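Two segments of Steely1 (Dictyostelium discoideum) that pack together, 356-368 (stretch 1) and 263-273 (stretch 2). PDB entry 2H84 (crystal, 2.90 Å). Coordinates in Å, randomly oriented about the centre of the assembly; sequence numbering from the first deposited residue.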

# COMPACT_ATOMS: atom_id res chain seq x y z
N SER A 356 2.57 22.59 2.27
CA SER A 356 3.45 21.42 2.30
C SER A 356 3.50 20.78 0.93
O SER A 356 2.48 20.55 0.27
CB SER A 356 2.99 20.40 3.33
OG SER A 356 4.00 19.42 3.49
N LEU A 357 4.71 20.47 0.49
CA LEU A 357 4.90 19.88 -0.82
C LEU A 357 5.72 18.59 -0.72
O LEU A 357 6.52 18.42 0.20
CB LEU A 357 5.58 20.88 -1.74
CG LEU A 357 4.80 22.18 -1.98
CD1 LEU A 357 5.66 23.16 -2.75
CD2 LEU A 357 3.51 21.87 -2.75
N ALA A 358 5.49 17.69 -1.66
CA ALA A 358 6.20 16.44 -1.72
C ALA A 358 6.07 15.94 -3.15
O ALA A 358 5.07 16.19 -3.81
CB ALA A 358 5.62 15.43 -0.74
N PHE A 359 7.08 15.21 -3.60
CA PHE A 359 7.08 14.70 -4.97
C PHE A 359 7.73 13.35 -4.96
O PHE A 359 8.62 13.08 -4.13
CB PHE A 359 7.87 15.63 -5.89
CG PHE A 359 8.44 16.82 -5.19
CD1 PHE A 359 7.68 18.00 -5.06
CD2 PHE A 359 9.64 16.70 -4.45
CE1 PHE A 359 8.14 19.07 -4.30
CE2 PHE A 359 10.11 17.75 -3.68
CZ PHE A 359 9.35 18.93 -3.56
N GLY A 360 7.34 12.52 -5.91
CA GLY A 360 7.93 11.19 -6.01
C GLY A 360 7.67 10.50 -7.31
O GLY A 360 7.29 11.12 -8.29
N PRO A 361 7.95 9.19 -7.35
CA PRO A 361 7.74 8.38 -8.56
C PRO A 361 6.42 8.65 -9.33
O PRO A 361 5.37 8.80 -8.65
CB PRO A 361 7.83 6.99 -8.00
CG PRO A 361 9.17 7.18 -7.17
CD PRO A 361 8.98 8.55 -6.48
N GLY A 362 6.48 8.66 -10.65
CA GLY A 362 5.39 8.92 -11.36
C GLY A 362 5.73 9.71 -12.62
O GLY A 362 5.44 9.06 -13.72
N LEU A 363 6.12 10.97 -12.65
CA LEU A 363 6.22 11.68 -11.49
C LEU A 363 4.92 12.15 -10.85
O LEU A 363 3.82 12.24 -11.48
CB LEU A 363 7.10 12.85 -11.81
CG LEU A 363 8.51 12.47 -12.27
CD1 LEU A 363 9.23 13.52 -13.12
CD2 LEU A 363 9.27 12.23 -10.99
N ALA A 364 4.97 12.64 -9.61
CA ALA A 364 3.77 13.16 -8.92
C ALA A 364 4.03 14.15 -7.83
O ALA A 364 5.02 14.06 -7.15
CB ALA A 364 2.92 11.95 -8.44
N PHE A 365 3.12 15.10 -7.68
CA PHE A 365 3.28 16.09 -6.64
C PHE A 365 2.21 15.84 -5.62
O PHE A 365 1.11 15.40 -5.97
CB PHE A 365 3.12 17.53 -7.16
CG PHE A 365 4.17 17.96 -8.15
CD1 PHE A 365 4.07 19.21 -8.78
CD2 PHE A 365 5.26 17.14 -8.46
CE1 PHE A 365 5.04 19.64 -9.70
CE2 PHE A 365 6.24 17.56 -9.38
CZ PHE A 365 6.12 18.81 -10.00
N GLU A 366 2.54 16.08 -4.36
CA GLU A 366 1.58 15.96 -3.27
C GLU A 366 1.65 17.32 -2.62
O GLU A 366 2.73 17.88 -2.48
CB GLU A 366 2.00 14.87 -2.27
CG GLU A 366 1.74 13.44 -2.69
CD GLU A 366 0.26 13.06 -2.69
OE1 GLU A 366 -0.56 13.73 -2.02
OE2 GLU A 366 -0.09 12.07 -3.38
N GLY A 367 0.51 17.87 -2.23
CA GLY A 367 0.53 19.16 -1.58
C GLY A 367 -0.53 19.19 -0.49
O GLY A 367 -1.43 18.36 -0.45
N CYS A 368 -0.41 20.16 0.40
CA CYS A 368 -1.35 20.29 1.48
C CYS A 368 -1.28 21.70 2.06
O CYS A 368 -0.20 22.26 2.20
CB CYS A 368 -1.04 19.26 2.55
SG CYS A 368 -2.34 19.07 3.74
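Stretch 2 (263-273) IVIGSGIEAFV

The centre of the contact is an aromatic pair, Phe-365 from the sheet and Phe-272 from the helix. The edge of the Phe-365 ring points toward the face of Phe-272, with centroids 5.4 Å apart and planes at 87°, and CB of Phe-365 lies over that same face, 3.6 Å from CZ of Phe-272. Phe-365 loses more surface to the helix than any other residue of stretch 1. With chi1 at m, its ring reaches along the helix to the backbone, where CE1 approaches C of Gly-268 at 3.7 Å and CZ approaches CA of Ile-265 at 4.0 Å. The absence of a side chain at Gly-268 matters here, since an ideal CB would be 3.5 Å from CE1 of Phe-365, a tight fit. Gly-367 makes similar room for the Phe-272 ring: its N is 3.7 Å from CZ of Phe-272, near the ring plane, and a CB on this glycine would clash with CE1.

Around this pair the aliphatic side chains close the interface. Leu-357 places CD2 3.8 Å from CE1 of Phe-272, at the ring edge, and CD1 3.7 Å from CD1 of Ile-269. Ile-265 leaves the helix sideways, but its end comes nearer the sheet and sets CD1 over one face of Phe-359, 3.7 Å from CD2 of that ring. Farther out, CD1 of Leu-363 meets CG1 of Val-264 at 4.1 Å.

Stretch 1 is an antiparallel hairpin, its strands paired through reciprocal hydrogen bonds such as Ala-358 N to Glu-366 O (2.9 Å) and Glu-366 N to Ala-358 O (2.6 Å). Leu-357, Phe-359 and Phe-365 point toward the helix, whereas Ala-358, Ala-364 and Cys-368 point away. Stretch 2 is helical and runs obliquely across this face, its direction 39° from that of strand 364-368 (signed crossing angle -39°) and 136° from that of strand 356-360; the axes approach to 10.1 and 10.9 Å. The connecting turn contains a cis peptide before Leu-363, and the backbone angles of Gly-362 by themselves call for glycine.

No hydrogen bond crosses the interface, which buries 523 Å² in total. Polar side chains stay out of it: that of Glu-366 points away from the helix, its carboxylate hydrogen-bonded elsewhere in the structure, and exposed Ser-267 turns OG back to O of Ile-263 at 3.0 Å, a hydrogen bond within the helix.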

# COMPACT_ATOMS: atom_id res chain seq x y z
N ILE A 263 14.64 20.43 -12.22
CA ILE A 263 13.99 21.39 -13.09
C ILE A 263 12.55 21.02 -13.46
O ILE A 263 11.70 21.90 -13.61
CB ILE A 263 14.92 21.67 -14.31
CG1 ILE A 263 14.21 22.42 -15.41
CG2 ILE A 263 15.39 20.48 -14.89
CD1 ILE A 263 13.91 23.78 -15.01
N VAL A 264 12.26 19.73 -13.59
CA VAL A 264 10.90 19.34 -13.91
C VAL A 264 10.04 19.77 -12.72
O VAL A 264 8.87 20.07 -12.87
CB VAL A 264 10.74 17.80 -14.08
CG1 VAL A 264 9.29 17.45 -14.43
CG2 VAL A 264 11.66 17.30 -15.16
N ILE A 265 10.62 19.76 -11.52
CA ILE A 265 9.85 20.18 -10.34
C ILE A 265 9.72 21.70 -10.37
O ILE A 265 8.61 22.24 -10.27
CB ILE A 265 10.53 19.77 -9.04
CG1 ILE A 265 10.16 18.32 -8.72
CG2 ILE A 265 10.07 20.66 -7.88
CD1 ILE A 265 11.04 17.64 -7.77
N GLY A 266 10.84 22.40 -10.50
CA GLY A 266 10.81 23.85 -10.53
C GLY A 266 9.85 24.40 -11.56
O GLY A 266 9.14 25.38 -11.31
N SER A 267 9.80 23.77 -12.72
CA SER A 267 8.92 24.28 -13.75
C SER A 267 7.43 23.97 -13.58
O SER A 267 6.58 24.63 -14.19
CB SER A 267 9.39 23.83 -15.14
OG SER A 267 9.32 22.42 -15.32
N GLY A 268 7.09 22.98 -12.75
CA GLY A 268 5.69 22.65 -12.56
C GLY A 268 5.14 23.01 -11.19
O GLY A 268 3.94 22.95 -10.96
N ILE A 269 6.03 23.41 -10.29
CA ILE A 269 5.64 23.74 -8.94
C ILE A 269 4.65 24.90 -8.79
O ILE A 269 3.67 24.79 -8.05
CB ILE A 269 6.90 24.00 -8.07
CG1 ILE A 269 6.65 23.62 -6.61
CG2 ILE A 269 7.29 25.48 -8.08
CD1 ILE A 269 5.66 22.48 -6.42
N GLU A 270 4.87 26.00 -9.49
CA GLU A 270 3.99 27.16 -9.37
C GLU A 270 2.55 26.88 -9.75
O GLU A 270 1.65 27.17 -8.98
CB GLU A 270 4.50 28.33 -10.21
CG GLU A 270 3.70 29.61 -9.98
CD GLU A 270 4.15 30.73 -10.88
OE1 GLU A 270 4.38 31.86 -10.37
OE2 GLU A 270 4.27 30.48 -12.10
N ALA A 271 2.34 26.34 -10.93
CA ALA A 271 0.99 26.03 -11.38
C ALA A 271 0.31 25.13 -10.37
O ALA A 271 -0.89 25.27 -10.11
CB ALA A 271 1.03 25.36 -12.72
N PHE A 272 1.08 24.21 -9.81
CA PHE A 272 0.57 23.27 -8.81
C PHE A 272 0.18 24.00 -7.52
O PHE A 272 -0.93 23.82 -7.02
CB PHE A 272 1.62 22.20 -8.51
CG PHE A 272 1.15 21.16 -7.54
CD1 PHE A 272 1.63 21.16 -6.23
CD2 PHE A 272 0.26 20.17 -7.93
CE1 PHE A 272 1.20 20.19 -5.33
CE2 PHE A 272 -0.17 19.20 -7.03
CZ PHE A 272 0.31 19.20 -5.73
N VAL A 273 1.08 24.83 -6.99
CA VAL A 273 0.81 25.58 -5.77
C VAL A 273 -0.39 26.49 -5.98
O VAL A 273 -1.05 26.88 -5.02
CB VAL A 273 1.99 26.47 -5.36
CG1 VAL A 273 1.68 27.14 -4.04
CG2 VAL A 273 3.27 25.64 -5.26